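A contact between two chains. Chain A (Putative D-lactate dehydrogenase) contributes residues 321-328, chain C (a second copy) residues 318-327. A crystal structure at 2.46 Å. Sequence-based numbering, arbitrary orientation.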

# COMPACT_ATOMS: atom_id res chain seq x y z
N PHE A 321 -9.30 -12.38 -11.83
CA PHE A 321 -8.24 -11.37 -11.91
C PHE A 321 -7.81 -10.87 -10.50
O PHE A 321 -6.62 -10.83 -10.18
CB PHE A 321 -8.69 -10.18 -12.76
CG PHE A 321 -7.63 -9.12 -12.96
CD1 PHE A 321 -6.45 -9.39 -13.65
CD2 PHE A 321 -7.82 -7.83 -12.46
CE1 PHE A 321 -5.47 -8.39 -13.86
CE2 PHE A 321 -6.84 -6.84 -12.65
CZ PHE A 321 -5.66 -7.13 -13.36
N ARG A 322 -8.78 -10.52 -9.66
CA ARG A 322 -8.45 -10.01 -8.32
C ARG A 322 -7.69 -11.06 -7.49
O ARG A 322 -6.77 -10.75 -6.70
CB ARG A 322 -9.75 -9.56 -7.60
CG ARG A 322 -10.53 -8.40 -8.29
CD ARG A 322 -9.64 -7.16 -8.41
NE ARG A 322 -9.31 -6.59 -7.10
CZ ARG A 322 -8.37 -5.67 -6.88
NH1 ARG A 322 -7.63 -5.19 -7.89
NH2 ARG A 322 -8.16 -5.23 -5.65
N THR A 323 -8.06 -12.32 -7.69
CA THR A 323 -7.37 -13.42 -7.06
C THR A 323 -5.92 -13.49 -7.56
O THR A 323 -4.99 -13.64 -6.77
CB THR A 323 -8.13 -14.75 -7.35
OG1 THR A 323 -9.41 -14.69 -6.72
CG2 THR A 323 -7.37 -15.96 -6.82
N LEU A 324 -5.75 -13.36 -8.87
CA LEU A 324 -4.43 -13.42 -9.50
C LEU A 324 -3.45 -12.39 -8.93
O LEU A 324 -2.26 -12.67 -8.73
CB LEU A 324 -4.56 -13.23 -11.00
CG LEU A 324 -3.26 -13.39 -11.73
CD1 LEU A 324 -2.65 -14.75 -11.36
CD2 LEU A 324 -3.53 -13.28 -13.21
N LEU A 325 -3.97 -11.19 -8.67
CA LEU A 325 -3.24 -10.08 -8.06
C LEU A 325 -2.83 -10.40 -6.62
O LEU A 325 -2.07 -9.65 -6.01
CB LEU A 325 -4.10 -8.83 -8.10
CG LEU A 325 -4.54 -8.41 -9.51
CD1 LEU A 325 -5.52 -7.28 -9.43
CD2 LEU A 325 -3.30 -7.97 -10.34
N SER A 326 -3.37 -11.47 -6.07
CA SER A 326 -3.06 -11.86 -4.69
C SER A 326 -1.66 -12.49 -4.49
O SER A 326 -1.11 -12.50 -3.37
CB SER A 326 -4.11 -12.82 -4.18
OG SER A 326 -3.89 -13.03 -2.83
N TYR A 327 -1.10 -13.05 -5.55
CA TYR A 327 0.14 -13.78 -5.44
C TYR A 327 1.36 -12.87 -5.34
O TYR A 327 1.43 -11.84 -6.01
CB TYR A 327 0.27 -14.74 -6.61
CG TYR A 327 -0.76 -15.83 -6.54
CD1 TYR A 327 -2.07 -15.60 -6.92
CD2 TYR A 327 -0.43 -17.10 -6.08
CE1 TYR A 327 -3.02 -16.60 -6.85
CE2 TYR A 327 -1.37 -18.11 -6.00
CZ TYR A 327 -2.66 -17.86 -6.39
OH TYR A 327 -3.60 -18.86 -6.34
N PRO A 328 2.30 -13.23 -4.45
CA PRO A 328 3.51 -12.44 -4.22
C PRO A 328 4.46 -12.52 -5.43
O PRO A 328 5.26 -11.59 -5.62
CB PRO A 328 4.13 -13.08 -2.97
CG PRO A 328 3.63 -14.49 -3.01
CD PRO A 328 2.25 -14.43 -3.60
N ASP C 318 -3.34 -20.25 1.13
CA ASP C 318 -4.79 -20.36 1.27
C ASP C 318 -5.43 -19.49 0.18
O ASP C 318 -5.46 -18.26 0.30
CB ASP C 318 -5.21 -19.90 2.67
CG ASP C 318 -6.68 -20.17 2.97
OD1 ASP C 318 -7.52 -20.07 2.04
OD2 ASP C 318 -7.00 -20.44 4.16
N ARG C 319 -5.94 -20.13 -0.86
CA ARG C 319 -6.37 -19.34 -2.01
C ARG C 319 -7.65 -18.56 -1.66
O ARG C 319 -7.77 -17.38 -1.99
CB ARG C 319 -6.58 -20.21 -3.26
CG ARG C 319 -6.78 -19.37 -4.55
CD ARG C 319 -7.22 -20.21 -5.75
NE ARG C 319 -6.29 -21.30 -6.05
CZ ARG C 319 -6.49 -22.24 -6.98
NH1 ARG C 319 -7.59 -22.22 -7.73
NH2 ARG C 319 -5.60 -23.19 -7.17
N GLN C 320 -8.61 -19.21 -0.99
CA GLN C 320 -9.86 -18.52 -0.73
C GLN C 320 -9.67 -17.42 0.33
O GLN C 320 -10.32 -16.39 0.25
CB GLN C 320 -10.98 -19.50 -0.36
CG GLN C 320 -11.36 -19.61 1.09
CD GLN C 320 -12.64 -20.39 1.29
OE1 GLN C 320 -13.43 -20.58 0.36
NE2 GLN C 320 -12.86 -20.84 2.51
N PHE C 321 -8.76 -17.59 1.29
CA PHE C 321 -8.46 -16.46 2.18
C PHE C 321 -7.86 -15.27 1.42
O PHE C 321 -8.28 -14.14 1.59
CB PHE C 321 -7.54 -16.88 3.34
CG PHE C 321 -7.29 -15.76 4.37
CD1 PHE C 321 -8.35 -15.19 5.06
CD2 PHE C 321 -6.00 -15.35 4.68
CE1 PHE C 321 -8.13 -14.18 6.00
CE2 PHE C 321 -5.77 -14.35 5.62
CZ PHE C 321 -6.85 -13.76 6.28
N ARG C 322 -6.87 -15.53 0.57
CA ARG C 322 -6.21 -14.48 -0.21
C ARG C 322 -7.16 -13.77 -1.18
O ARG C 322 -7.04 -12.55 -1.41
CB ARG C 322 -5.01 -15.08 -0.97
CG ARG C 322 -3.94 -15.70 -0.04
CD ARG C 322 -3.36 -14.69 0.94
NE ARG C 322 -2.65 -13.62 0.23
CZ ARG C 322 -2.18 -12.52 0.79
NH1 ARG C 322 -2.31 -12.33 2.09
NH2 ARG C 322 -1.57 -11.60 0.05
N THR C 323 -8.12 -14.51 -1.74
CA THR C 323 -9.16 -13.92 -2.59
C THR C 323 -9.96 -12.94 -1.75
O THR C 323 -10.21 -11.81 -2.16
CB THR C 323 -10.16 -14.97 -3.16
OG1 THR C 323 -9.50 -15.85 -4.05
CG2 THR C 323 -11.32 -14.30 -3.90
N LEU C 324 -10.34 -13.40 -0.56
CA LEU C 324 -11.17 -12.65 0.36
C LEU C 324 -10.59 -11.28 0.69
O LEU C 324 -11.33 -10.29 0.70
CB LEU C 324 -11.39 -13.49 1.63
CG LEU C 324 -12.31 -12.90 2.69
CD1 LEU C 324 -13.63 -12.46 2.10
CD2 LEU C 324 -12.60 -13.99 3.68
N LEU C 325 -9.27 -11.20 0.88
CA LEU C 325 -8.58 -9.94 1.15
C LEU C 325 -8.69 -8.99 -0.03
O LEU C 325 -8.46 -7.79 0.10
CB LEU C 325 -7.09 -10.19 1.43
CG LEU C 325 -6.89 -11.17 2.58
CD1 LEU C 325 -5.41 -11.51 2.81
CD2 LEU C 325 -7.58 -10.70 3.84
N SER C 326 -9.08 -9.53 -1.18
CA SER C 326 -9.13 -8.74 -2.40
C SER C 326 -10.27 -7.71 -2.46
O SER C 326 -10.18 -6.72 -3.21
CB SER C 326 -9.25 -9.65 -3.60
OG SER C 326 -9.08 -8.88 -4.77
N TYR C 327 -11.34 -7.93 -1.70
CA TYR C 327 -12.50 -7.04 -1.80
C TYR C 327 -12.29 -5.76 -1.02
O TYR C 327 -11.72 -5.77 0.05
CB TYR C 327 -13.77 -7.73 -1.34
CG TYR C 327 -14.18 -8.90 -2.20
CD1 TYR C 327 -13.60 -10.13 -2.03
CD2 TYR C 327 -15.15 -8.76 -3.20
CE1 TYR C 327 -13.97 -11.21 -2.80
CE2 TYR C 327 -15.52 -9.85 -3.99
CZ TYR C 327 -14.92 -11.07 -3.77
OH TYR C 327 -15.25 -12.19 -4.53

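The contact is built around a pair of identical threonines. Thr A323 OG1 and Thr C323 OG1 lie 2.9 Å apart, at hydrogen-bonding distance, at the point where the two backbones run nearest in register, with 4.8 Å between Thr A323 CA and Thr C323 CA. Both side chains adopt the m rotamer, with CA-to-CB bonds directed sideways to the other stretch, and the two hydroxyls meet between the closely passing backbones. Thr C323 OG1 also lies 3.1 Å from Arg C319 O, one turn earlier in its own helix, and the geometry does not settle which acceptor its proton serves.

Around this centre, arginine and serine pair twice, in a nearly symmetric arrangement. Arg A322 NE donates a weak hydrogen bond to Ser C326 OG at 3.3 Å, and Arg C322 NE donates its counterpart to Ser A326 OG at 3.4 Å. Their N-H...O angles of 125° and 133° are well short of linear, which fits the weakness of both bonds. Two further weak bonds involve the backbone. Arg A322 NH2 reaches Ser C326 O at 3.5 Å, long but almost straight at 173°, and Ser A326 OG donates to Arg C322 O, also at 3.5 Å.

The conformations behind these pairs match closely. Both arginines run m, m, m through their first three chi angles, folding the chain so that NE comes back to the serine hydroxyl. Each serine is t and sits within a type I turn, from Leu A324 to Tyr A327 or from Leu C324 to Tyr C327. In all four residues the CA-to-CB bond points toward the other stretch. The approach is therefore tight at the root of the arginine as well: Arg A322 CB is 3.0 Å from Ser C326 OG, and Ser A326 OG is 3.0 Å from Arg C322 CB.

Farther out, Arg C319 extends along the flank of the contact, its CG 4.1 Å from Thr A323 CG2 in a nonpolar approach. Its NE lies 3.6 Å from Tyr A327 OH; although the CA-to-CB bond of Tyr A327 points away, the length of the side chain brings its end back to the interface. Together the two stretches bury 387 Å², to which the two serines contribute the largest shares.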